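PDB 3E6E: alanine racemase from Enterococcus faecalis, which belongs to the alanine racemase family, whose subunit joins an N-terminal TIM-barrel domain to a separate C-terminal domain and here carries bound DCS. Local coordinates for residues P82-S87 with S103-T108; L127-K132 with F161-I166. The protein carries 1 engineered substitution. One frame throughout, in Å; residues are numbered along the deposited sequence.

Contact 1 of 2, residues P82-S87 with S103-T108; sequences PILILS and SVTVAT. With DCS (D-[3-hydroxy-2-methyl-5-phosphonooxymethyl-pyridin-4-ylmethyl]-N,O-cycloserylamide), chain D.
Strands 83-85 and 103-106 run side by side as parallel neighbours in the TIM barrel of the N-terminal domain, the two ends of a beta-alpha-beta unit. Ser103 sits between two residues of the other strand: its N donates to Ile83 O at 2.9 Å, and its O accepts from Ile85 N, also at 2.9 Å. In both bonds the donor stands above the carbonyl plane.

Beyond Ser103 a side chain takes over, and Thr105 is the one to follow. Its CB comes 3.6 Å from Ser87 O of the first segment. From CB the hydroxyl turns beside the backbone N, anti to the carbonyl carbon (chi1 -60°), which brings OG1 to the first segment. There Thr105 OG1 donates to Ile85 O over a very short 2.5 Å, in the carbonyl plane and on a lone pair. The methyl CG2 of Thr105, anti to the backbone N, meets the same segment one residue further on, 3.7 Å from Leu86 O. Thr105 thus grips the backbone of 85-87 through the carbonyl of Ile85. Leu84 crosses it obliquely, with CD1 3.7 Å from Thr105 OG1.

Just past this grip, the CB of Leu86 is directed away from 103-108, and its CD1 lies 3.6 Å from C2 of the DCS pyridine ring, in the ligand pocket. Tyr44, Arg222 and Tyr356 are among the residues that hydrogen-bond DCS, as is Tyr267 of the second subunit.

In the sheet, strand 62-65 flanks 83-85 and strand 129-132 flanks 103-106. Ile85 and Val104 share the opposite face from Leu84 and Ser103, and both pack on Leu97 of helix 94-99, the connecting helix of the unit.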
ATOM      1  N   PRO A  82     -29.150  -0.555   2.038  1.00 24.41           N
ATOM      2  CA  PRO A  82     -28.801  -0.245   0.652  1.00 24.27           C
ATOM      3  C   PRO A  82     -27.300  -0.077   0.506  1.00 24.14           C
ATOM      4  O   PRO A  82     -26.663   0.580   1.328  1.00 24.07           O
ATOM      5  CB  PRO A  82     -29.532   1.067   0.400  1.00 25.15           C
ATOM      6  CG  PRO A  82     -30.746   0.942   1.272  1.00 26.48           C
ATOM      7  CD  PRO A  82     -30.168   0.387   2.544  1.00 25.26           C
ATOM      8  N   ILE A  83     -26.748  -0.673  -0.546  1.00 24.19           N
ATOM      9  CA  ILE A  83     -25.326  -0.590  -0.836  1.00 23.15           C
ATOM     10  C   ILE A  83     -25.143  -0.018  -2.233  1.00 24.16           C
ATOM     11  O   ILE A  83     -25.397  -0.695  -3.228  1.00 25.17           O
ATOM     12  CB  ILE A  83     -24.647  -1.976  -0.806  1.00 22.25           C
ATOM     13  CG1 ILE A  83     -24.769  -2.607   0.586  1.00 22.31           C
ATOM     14  CG2 ILE A  83     -23.200  -1.834  -1.199  1.00 20.77           C
ATOM     15  CD1 ILE A  83     -24.167  -4.006   0.681  1.00 22.61           C
ATOM     16  N   LEU A  84     -24.702   1.228  -2.316  1.00 24.59           N
ATOM     17  CA  LEU A  84     -24.488   1.852  -3.616  1.00 23.82           C
ATOM     18  C   LEU A  84     -23.033   1.803  -4.086  1.00 23.80           C
ATOM     19  O   LEU A  84     -22.112   2.150  -3.347  1.00 22.61           O
ATOM     20  CB  LEU A  84     -24.941   3.311  -3.584  1.00 23.08           C
ATOM     21  CG  LEU A  84     -24.356   4.183  -4.693  1.00 22.54           C
ATOM     22  CD1 LEU A  84     -24.760   3.659  -6.047  1.00 22.11           C
ATOM     23  CD2 LEU A  84     -24.809   5.606  -4.496  1.00 23.67           C
ATOM     24  N   ILE A  85     -22.846   1.369  -5.326  1.00 22.89           N
ATOM     25  CA  ILE A  85     -21.533   1.301  -5.927  1.00 20.86           C
ATOM     26  C   ILE A  85     -21.406   2.629  -6.649  1.00 22.07           C
ATOM     27  O   ILE A  85     -22.174   2.920  -7.568  1.00 21.80           O
ATOM     28  CB  ILE A  85     -21.436   0.143  -6.932  1.00 20.11           C
ATOM     29  CG1 ILE A  85     -21.719  -1.182  -6.222  1.00 17.31           C
ATOM     30  CG2 ILE A  85     -20.044   0.109  -7.559  1.00 20.53           C
ATOM     31  CD1 ILE A  85     -21.619  -2.396  -7.126  1.00 17.36           C
ATOM     32  N   LEU A  86     -20.436   3.429  -6.209  1.00 23.85           N
ATOM     33  CA  LEU A  86     -20.181   4.768  -6.742  1.00 23.36           C
ATOM     34  C   LEU A  86     -19.633   4.897  -8.154  1.00 23.95           C
ATOM     35  O   LEU A  86     -19.729   5.974  -8.739  1.00 24.29           O
ATOM     36  CB  LEU A  86     -19.254   5.536  -5.799  1.00 22.41           C
ATOM     37  CG  LEU A  86     -19.816   5.858  -4.422  1.00 22.62           C
ATOM     38  CD1 LEU A  86     -18.727   6.479  -3.555  1.00 20.35           C
ATOM     39  CD2 LEU A  86     -21.007   6.791  -4.572  1.00 20.67           C
ATOM     40  N   SER A  87     -19.031   3.848  -8.702  1.00 24.87           N
ATOM     41  CA  SER A  87     -18.520   3.960 -10.066  1.00 26.99           C
ATOM     42  C   SER A  87     -19.289   3.049 -11.004  1.00 27.44           C
ATOM     43  O   SER A  87     -20.198   2.335 -10.590  1.00 27.56           O
ATOM     44  CB  SER A  87     -17.029   3.616 -10.153  1.00 28.23           C
ATOM     45  OG  SER A  87     -16.529   3.880 -11.467  1.00 28.84           O
ATOM     46  N   SER A 103     -27.230  -1.206  -5.447  1.00 23.78           N
ATOM     47  CA  SER A 103     -27.532  -0.051  -6.263  1.00 24.69           C
ATOM     48  C   SER A 103     -26.268   0.244  -7.072  1.00 23.66           C
ATOM     49  O   SER A 103     -25.156   0.121  -6.563  1.00 23.01           O
ATOM     50  CB  SER A 103     -27.894   1.130  -5.379  1.00 26.47           C
ATOM     51  OG  SER A 103     -29.072   0.845  -4.645  1.00 30.08           O
ATOM     52  N   VAL A 104     -26.445   0.616  -8.333  1.00 23.23           N
ATOM     53  CA  VAL A 104     -25.316   0.900  -9.208  1.00 23.18           C
ATOM     54  C   VAL A 104     -25.360   2.303  -9.783  1.00 23.00           C
ATOM     55  O   VAL A 104     -26.427   2.903  -9.936  1.00 21.89           O
ATOM     56  CB  VAL A 104     -25.263  -0.075 -10.403  1.00 23.27           C
ATOM     57  CG1 VAL A 104     -25.238  -1.512  -9.908  1.00 24.23           C
ATOM     58  CG2 VAL A 104     -26.462   0.156 -11.315  1.00 23.70           C
ATOM     59  N   THR A 105     -24.184   2.818 -10.114  1.00 22.67           N
ATOM     60  CA  THR A 105     -24.082   4.137 -10.704  1.00 22.32           C
ATOM     61  C   THR A 105     -24.140   3.934 -12.203  1.00 20.53           C
ATOM     62  O   THR A 105     -23.713   2.905 -12.704  1.00 19.48           O
ATOM     63  CB  THR A 105     -22.750   4.808 -10.316  1.00 23.40           C
ATOM     64  OG1 THR A 105     -22.686   4.925  -8.886  1.00 24.59           O
ATOM     65  CG2 THR A 105     -22.636   6.192 -10.947  1.00 21.81           C
ATOM     66  N   VAL A 106     -24.698   4.900 -12.912  1.00 21.27           N
ATOM     67  CA  VAL A 106     -24.789   4.822 -14.364  1.00 23.58           C
ATOM     68  C   VAL A 106     -24.502   6.211 -14.915  1.00 23.71           C
ATOM     69  O   VAL A 106     -25.143   7.187 -14.524  1.00 23.38           O
ATOM     70  CB  VAL A 106     -26.198   4.324 -14.815  1.00 24.39           C
ATOM     71  CG1 VAL A 106     -27.270   4.974 -13.992  1.00 25.78           C
ATOM     72  CG2 VAL A 106     -26.416   4.644 -16.276  1.00 25.36           C
ATOM     73  N   ALA A 107     -23.522   6.301 -15.809  1.00 23.94           N
ATOM     74  CA  ALA A 107     -23.138   7.590 -16.365  1.00 23.63           C
ATOM     75  C   ALA A 107     -23.259   7.705 -17.882  1.00 24.53           C
ATOM     76  O   ALA A 107     -22.682   8.609 -18.489  1.00 26.02           O
ATOM     77  CB  ALA A 107     -21.719   7.916 -15.935  1.00 22.33           C
ATOM     78  N   THR A 108     -24.000   6.795 -18.498  1.00 24.97           N
ATOM     79  CA  THR A 108     -24.197   6.841 -19.939  1.00 26.25           C
ATOM     80  C   THR A 108     -25.489   6.157 -20.367  1.00 26.76           C
ATOM     81  O   THR A 108     -26.000   5.274 -19.686  1.00 26.60           O
ATOM     82  CB  THR A 108     -23.023   6.194 -20.694  1.00 26.71           C
ATOM     83  OG1 THR A 108     -22.627   4.993 -20.022  1.00 27.27           O
ATOM     84  CG2 THR A 108     -21.852   7.159 -20.788  1.00 25.51           C
TER
HETATM   85  N1  DCS D 372     -18.985  10.389  -3.030  1.00 29.63           N
HETATM   86  C2  DCS D 372     -18.214   9.983  -4.168  1.00 29.64           C
HETATM   87  C2A DCS D 372     -18.847   9.862  -5.541  1.00 31.69           C
HETATM   88  C3  DCS D 372     -16.857   9.711  -3.964  1.00 29.97           C
HETATM   89  O3  DCS D 372     -16.059   9.320  -4.983  1.00 30.58           O
HETATM   90  C4  DCS D 372     -16.308   9.848  -2.624  1.00 30.89           C
HETATM   91  C4A DCS D 372     -14.837   9.563  -2.390  1.00 34.27           C
HETATM   92  C5  DCS D 372     -17.185  10.272  -1.531  1.00 28.15           C
HETATM   93  C6  DCS D 372     -18.491  10.526  -1.763  1.00 28.49           C
HETATM   94  C5A DCS D 372     -16.708  10.450  -0.111  1.00 26.89           C
HETATM   95  O4P DCS D 372     -15.798  11.552  -0.071  1.00 27.14           O
HETATM   96  P   DCS D 372     -15.057  12.089   1.233  1.00 25.04           P
HETATM   97  O1P DCS D 372     -16.094  12.520   2.150  1.00 26.02           O
HETATM   98  O2P DCS D 372     -14.241  11.013   1.788  1.00 24.66           O
HETATM   99  O3P DCS D 372     -14.228  13.220   0.831  1.00 25.99           O
HETATM  100  N   DCS D 372     -13.981  10.460  -3.267  1.00 37.03           N
HETATM  101  CA  DCS D 372     -12.582  10.382  -3.228  1.00 37.37           C
HETATM  102  C   DCS D 372     -11.758   9.767  -4.218  1.00 38.21           C
HETATM  103  O   DCS D 372     -12.199   9.127  -5.339  1.00 39.09           O
HETATM  104  ND  DCS D 372     -10.504   9.921  -3.871  1.00 37.84           N
HETATM  105  OG  DCS D 372     -10.459  10.614  -2.679  1.00 37.75           O
HETATM  106  CB  DCS D 372     -11.723  10.889  -2.293  1.00 38.26           C

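Contact 2 of 2, residues L127-K132 with F161-I166; sequences LRVHLK and FLWEGI
This is the beta-alpha-beta unit of the TIM barrel in which helix 145-158 connects strand 129-132 to strand 165-167. Just before strand 165-167, Glu164 points toward 127-132 and meets two basic side chains at once. Arg128 crosses it obliquely, and Arg128 NE meets Glu164 OE2 in a 2.6 Å salt bridge, but the guanidinium and carboxylate planes lie 65° apart and the hydrogen bond is weak. The guanidinium also has Leu162 CD2 over one face, and its NH1 goes on to a salt bridge with Asp101.

His130 takes the other oxygen. Its ring stands nearly upright to the carboxylate, 84° between planes, and His130 NE2 donates to Glu164 OE1 at 3.2 Å. OE1 lies in the ring plane, while the donor comes from above the carboxylate. At the far nitrogen, ND1 is hydrogen-bonded to His203 NE2 on strand 201-203, the neighbour of 165-167 on its other side, so the imidazole is held at both nitrogens. Gly165 lies against one face of the ring, its N 3.9 Å from the ring plane and over the centre. A carboxylate this close would probably raise the basicity of the histidine.

Apolar side chains line up elsewhere. Leu127 and Phe161 point the same way, with Leu127 CD2 at the edge of the ring, 3.7 Å from Phe161 CD1. Leu131 crosses Trp163 at about a right angle, bringing Leu131 CD2 to 3.9 Å from Trp163 NE1. The ladder of His130 with Gly165 and Leu131 with Ile166 carries the parallel pairing, and Leu131 N donates to Gly165 O at 2.9 Å, in the carbonyl plane.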
ATOM      1  N   LEU A 127     -33.543  -3.135 -11.070  1.00 31.74           N
ATOM      2  CA  LEU A 127     -32.166  -2.698 -10.957  1.00 29.17           C
ATOM      3  C   LEU A 127     -32.159  -1.313 -10.327  1.00 28.82           C
ATOM      4  O   LEU A 127     -32.493  -0.325 -10.987  1.00 28.96           O
ATOM      5  CB  LEU A 127     -31.498  -2.636 -12.334  1.00 27.55           C
ATOM      6  CG  LEU A 127     -30.033  -2.161 -12.345  1.00 25.46           C
ATOM      7  CD1 LEU A 127     -29.153  -3.223 -11.711  1.00 24.25           C
ATOM      8  CD2 LEU A 127     -29.572  -1.884 -13.766  1.00 24.87           C
ATOM      9  N   ARG A 128     -31.790  -1.251  -9.048  1.00 27.46           N
ATOM     10  CA  ARG A 128     -31.728   0.009  -8.305  1.00 26.82           C
ATOM     11  C   ARG A 128     -30.568   0.835  -8.868  1.00 25.18           C
ATOM     12  O   ARG A 128     -29.412   0.572  -8.543  1.00 25.92           O
ATOM     13  CB  ARG A 128     -31.493  -0.279  -6.814  1.00 27.48           C
ATOM     14  CG  ARG A 128     -32.159  -1.567  -6.321  1.00 29.03           C
ATOM     15  CD  ARG A 128     -31.880  -1.842  -4.841  1.00 32.70           C
ATOM     16  NE  ARG A 128     -32.903  -1.322  -3.932  1.00 34.95           N
ATOM     17  CZ  ARG A 128     -34.072  -1.916  -3.701  1.00 36.92           C
ATOM     18  NH1 ARG A 128     -34.371  -3.054  -4.311  1.00 38.17           N
ATOM     19  NH2 ARG A 128     -34.944  -1.376  -2.854  1.00 37.97           N
ATOM     20  N   VAL A 129     -30.875   1.823  -9.711  1.00 23.86           N
ATOM     21  CA  VAL A 129     -29.840   2.658 -10.327  1.00 22.48           C
ATOM     22  C   VAL A 129     -29.803   4.094  -9.835  1.00 21.37           C
ATOM     23  O   VAL A 129     -30.810   4.650  -9.439  1.00 20.52           O
ATOM     24  CB  VAL A 129     -29.979   2.728 -11.881  1.00 22.18           C
ATOM     25  CG1 VAL A 129     -30.314   1.358 -12.449  1.00 22.53           C
ATOM     26  CG2 VAL A 129     -31.015   3.756 -12.265  1.00 19.81           C
ATOM     27  N   HIS A 130     -28.615   4.684  -9.873  1.00 22.93           N
ATOM     28  CA  HIS A 130     -28.403   6.071  -9.483  1.00 23.68           C
ATOM     29  C   HIS A 130     -27.748   6.711 -10.704  1.00 25.38           C
ATOM     30  O   HIS A 130     -26.734   6.207 -11.211  1.00 27.53           O
ATOM     31  CB  HIS A 130     -27.472   6.164  -8.268  1.00 21.97           C
ATOM     32  CG  HIS A 130     -28.132   5.829  -6.965  1.00 21.73           C
ATOM     33  ND1 HIS A 130     -28.358   6.770  -5.983  1.00 22.17           N
ATOM     34  CD2 HIS A 130     -28.598   4.656  -6.473  1.00 21.63           C
ATOM     35  CE1 HIS A 130     -28.934   6.191  -4.944  1.00 21.33           C
ATOM     36  NE2 HIS A 130     -29.090   4.907  -5.216  1.00 20.81           N
ATOM     37  N   LEU A 131     -28.331   7.802 -11.192  1.00 24.88           N
ATOM     38  CA  LEU A 131     -27.802   8.480 -12.370  1.00 24.78           C
ATOM     39  C   LEU A 131     -26.830   9.584 -12.002  1.00 24.20           C
ATOM     40  O   LEU A 131     -27.233  10.629 -11.507  1.00 25.71           O
ATOM     41  CB  LEU A 131     -28.958   9.047 -13.205  1.00 23.72           C
ATOM     42  CG  LEU A 131     -29.642   8.126 -14.225  1.00 23.28           C
ATOM     43  CD1 LEU A 131     -29.835   6.750 -13.648  1.00 23.26           C
ATOM     44  CD2 LEU A 131     -30.987   8.732 -14.630  1.00 23.41           C
ATOM     45  N   LYS A 132     -25.545   9.365 -12.246  1.00 24.15           N
ATOM     46  CA  LYS A 132     -24.574  10.399 -11.903  1.00 23.84           C
ATOM     47  C   LYS A 132     -24.395  11.407 -13.030  1.00 22.49           C
ATOM     48  O   LYS A 132     -24.085  11.048 -14.168  1.00 20.53           O
ATOM     49  CB  LYS A 132     -23.199   9.804 -11.540  1.00 24.47           C
ATOM     50  CG  LYS A 132     -22.245  10.867 -10.937  1.00 27.61           C
ATOM     51  CD  LYS A 132     -20.786  10.411 -10.783  1.00 28.01           C
ATOM     52  CE  LYS A 132     -19.897  11.551 -10.241  1.00 27.74           C
ATOM     53  NZ  LYS A 132     -18.447  11.190 -10.122  1.00 24.65           N
ATOM     54  N   PHE A 161     -35.827  -1.465 -14.318  1.00 31.70           N
ATOM     55  CA  PHE A 161     -35.006  -0.555 -13.535  1.00 29.05           C
ATOM     56  C   PHE A 161     -35.865  -0.037 -12.383  1.00 28.49           C
ATOM     57  O   PHE A 161     -37.014  -0.441 -12.224  1.00 27.77           O
ATOM     58  CB  PHE A 161     -34.569   0.639 -14.395  1.00 25.62           C
ATOM     59  CG  PHE A 161     -33.756   0.265 -15.604  1.00 24.71           C
ATOM     60  CD1 PHE A 161     -32.465  -0.240 -15.466  1.00 25.04           C
ATOM     61  CD2 PHE A 161     -34.271   0.434 -16.881  1.00 23.15           C
ATOM     62  CE1 PHE A 161     -31.705  -0.568 -16.580  1.00 23.83           C
ATOM     63  CE2 PHE A 161     -33.516   0.106 -18.002  1.00 24.03           C
ATOM     64  CZ  PHE A 161     -32.231  -0.396 -17.852  1.00 24.20           C
ATOM     65  N   LEU A 162     -35.296   0.861 -11.585  1.00 28.46           N
ATOM     66  CA  LEU A 162     -36.028   1.488 -10.493  1.00 27.27           C
ATOM     67  C   LEU A 162     -35.685   2.970 -10.377  1.00 27.19           C
ATOM     68  O   LEU A 162     -36.558   3.802 -10.135  1.00 27.58           O
ATOM     69  CB  LEU A 162     -35.734   0.777  -9.170  1.00 25.34           C
ATOM     70  CG  LEU A 162     -36.226   1.473  -7.900  1.00 24.45           C
ATOM     71  CD1 LEU A 162     -37.702   1.822  -8.017  1.00 21.13           C
ATOM     72  CD2 LEU A 162     -35.972   0.604  -6.678  1.00 22.42           C
ATOM     73  N   TRP A 163     -34.407   3.291 -10.553  1.00 26.28           N
ATOM     74  CA  TRP A 163     -33.925   4.652 -10.349  1.00 27.20           C
ATOM     75  C   TRP A 163     -34.010   5.234  -8.942  1.00 26.96           C
ATOM     76  O   TRP A 163     -34.873   6.065  -8.655  1.00 28.06           O
ATOM     77  CB  TRP A 163     -34.646   5.624 -11.285  1.00 26.58           C
ATOM     78  CG  TRP A 163     -34.113   7.022 -11.223  1.00 26.92           C
ATOM     79  CD1 TRP A 163     -32.806   7.398 -11.093  1.00 27.45           C
ATOM     80  CD2 TRP A 163     -34.871   8.235 -11.290  1.00 28.34           C
ATOM     81  NE1 TRP A 163     -32.708   8.768 -11.075  1.00 28.70           N
ATOM     82  CE2 TRP A 163     -33.962   9.307 -11.195  1.00 28.64           C
ATOM     83  CE3 TRP A 163     -36.234   8.526 -11.423  1.00 28.37           C
ATOM     84  CZ2 TRP A 163     -34.368  10.640 -11.227  1.00 27.31           C
ATOM     85  CZ3 TRP A 163     -36.634   9.849 -11.454  1.00 27.60           C
ATOM     86  CH2 TRP A 163     -35.705  10.888 -11.357  1.00 26.58           C
ATOM     87  N   GLU A 164     -33.110   4.795  -8.069  1.00 26.12           N
ATOM     88  CA  GLU A 164     -33.167   5.131  -6.671  1.00 25.61           C
ATOM     89  C   GLU A 164     -32.772   6.569  -6.450  1.00 24.90           C
ATOM     90  O   GLU A 164     -33.161   7.168  -5.449  1.00 26.06           O
ATOM     91  CB  GLU A 164     -32.241   4.216  -5.890  1.00 27.59           C
ATOM     92  CG  GLU A 164     -32.915   3.494  -4.768  1.00 27.98           C
ATOM     93  CD  GLU A 164     -32.031   2.428  -4.197  1.00 29.02           C
ATOM     94  OE1 GLU A 164     -30.963   2.780  -3.645  1.00 27.36           O
ATOM     95  OE2 GLU A 164     -32.405   1.240  -4.316  1.00 30.59           O
ATOM     96  N   GLY A 165     -31.992   7.136  -7.368  1.00 23.18           N
ATOM     97  CA  GLY A 165     -31.605   8.524  -7.181  1.00 22.52           C
ATOM     98  C   GLY A 165     -30.692   9.169  -8.197  1.00 21.98           C
ATOM     99  O   GLY A 165     -30.262   8.543  -9.160  1.00 23.18           O
ATOM    100  N   ILE A 166     -30.435  10.453  -7.986  1.00 21.23           N
ATOM    101  CA  ILE A 166     -29.532  11.225  -8.826  1.00 21.55           C
ATOM    102  C   ILE A 166     -28.551  11.854  -7.854  1.00 22.23           C
ATOM    103  O   ILE A 166     -28.858  12.069  -6.680  1.00 21.66           O
ATOM    104  CB  ILE A 166     -30.216  12.399  -9.597  1.00 21.42           C
ATOM    105  CG1 ILE A 166     -31.703  12.448  -9.288  1.00 22.47           C
ATOM    106  CG2 ILE A 166     -29.954  12.286 -11.083  1.00 19.98           C
ATOM    107  CD1 ILE A 166     -32.010  13.280  -8.077  1.00 26.25           C
TER

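From the N terminus, the chain first closes a short loop at contact 1, where strand 103-106 returns beside 83-85 after helix 94-99. It then passes through helix 109-117 into strand 129-132, and contact 2 closes a second, longer loop around helix 145-158. The two loops follow in series, neither nested nor crossed. They meet because strands 103-106 and 129-132 are neighbours: Val104 O lies 2.8 Å from His130 N, a probable hydrogen bond, and Ser103 OG probably bonds to Glu164 OE1. The two contacts and the seam between them join four consecutive barrel strands, from 83-85 beside DCS to 165-167 farther round the wall.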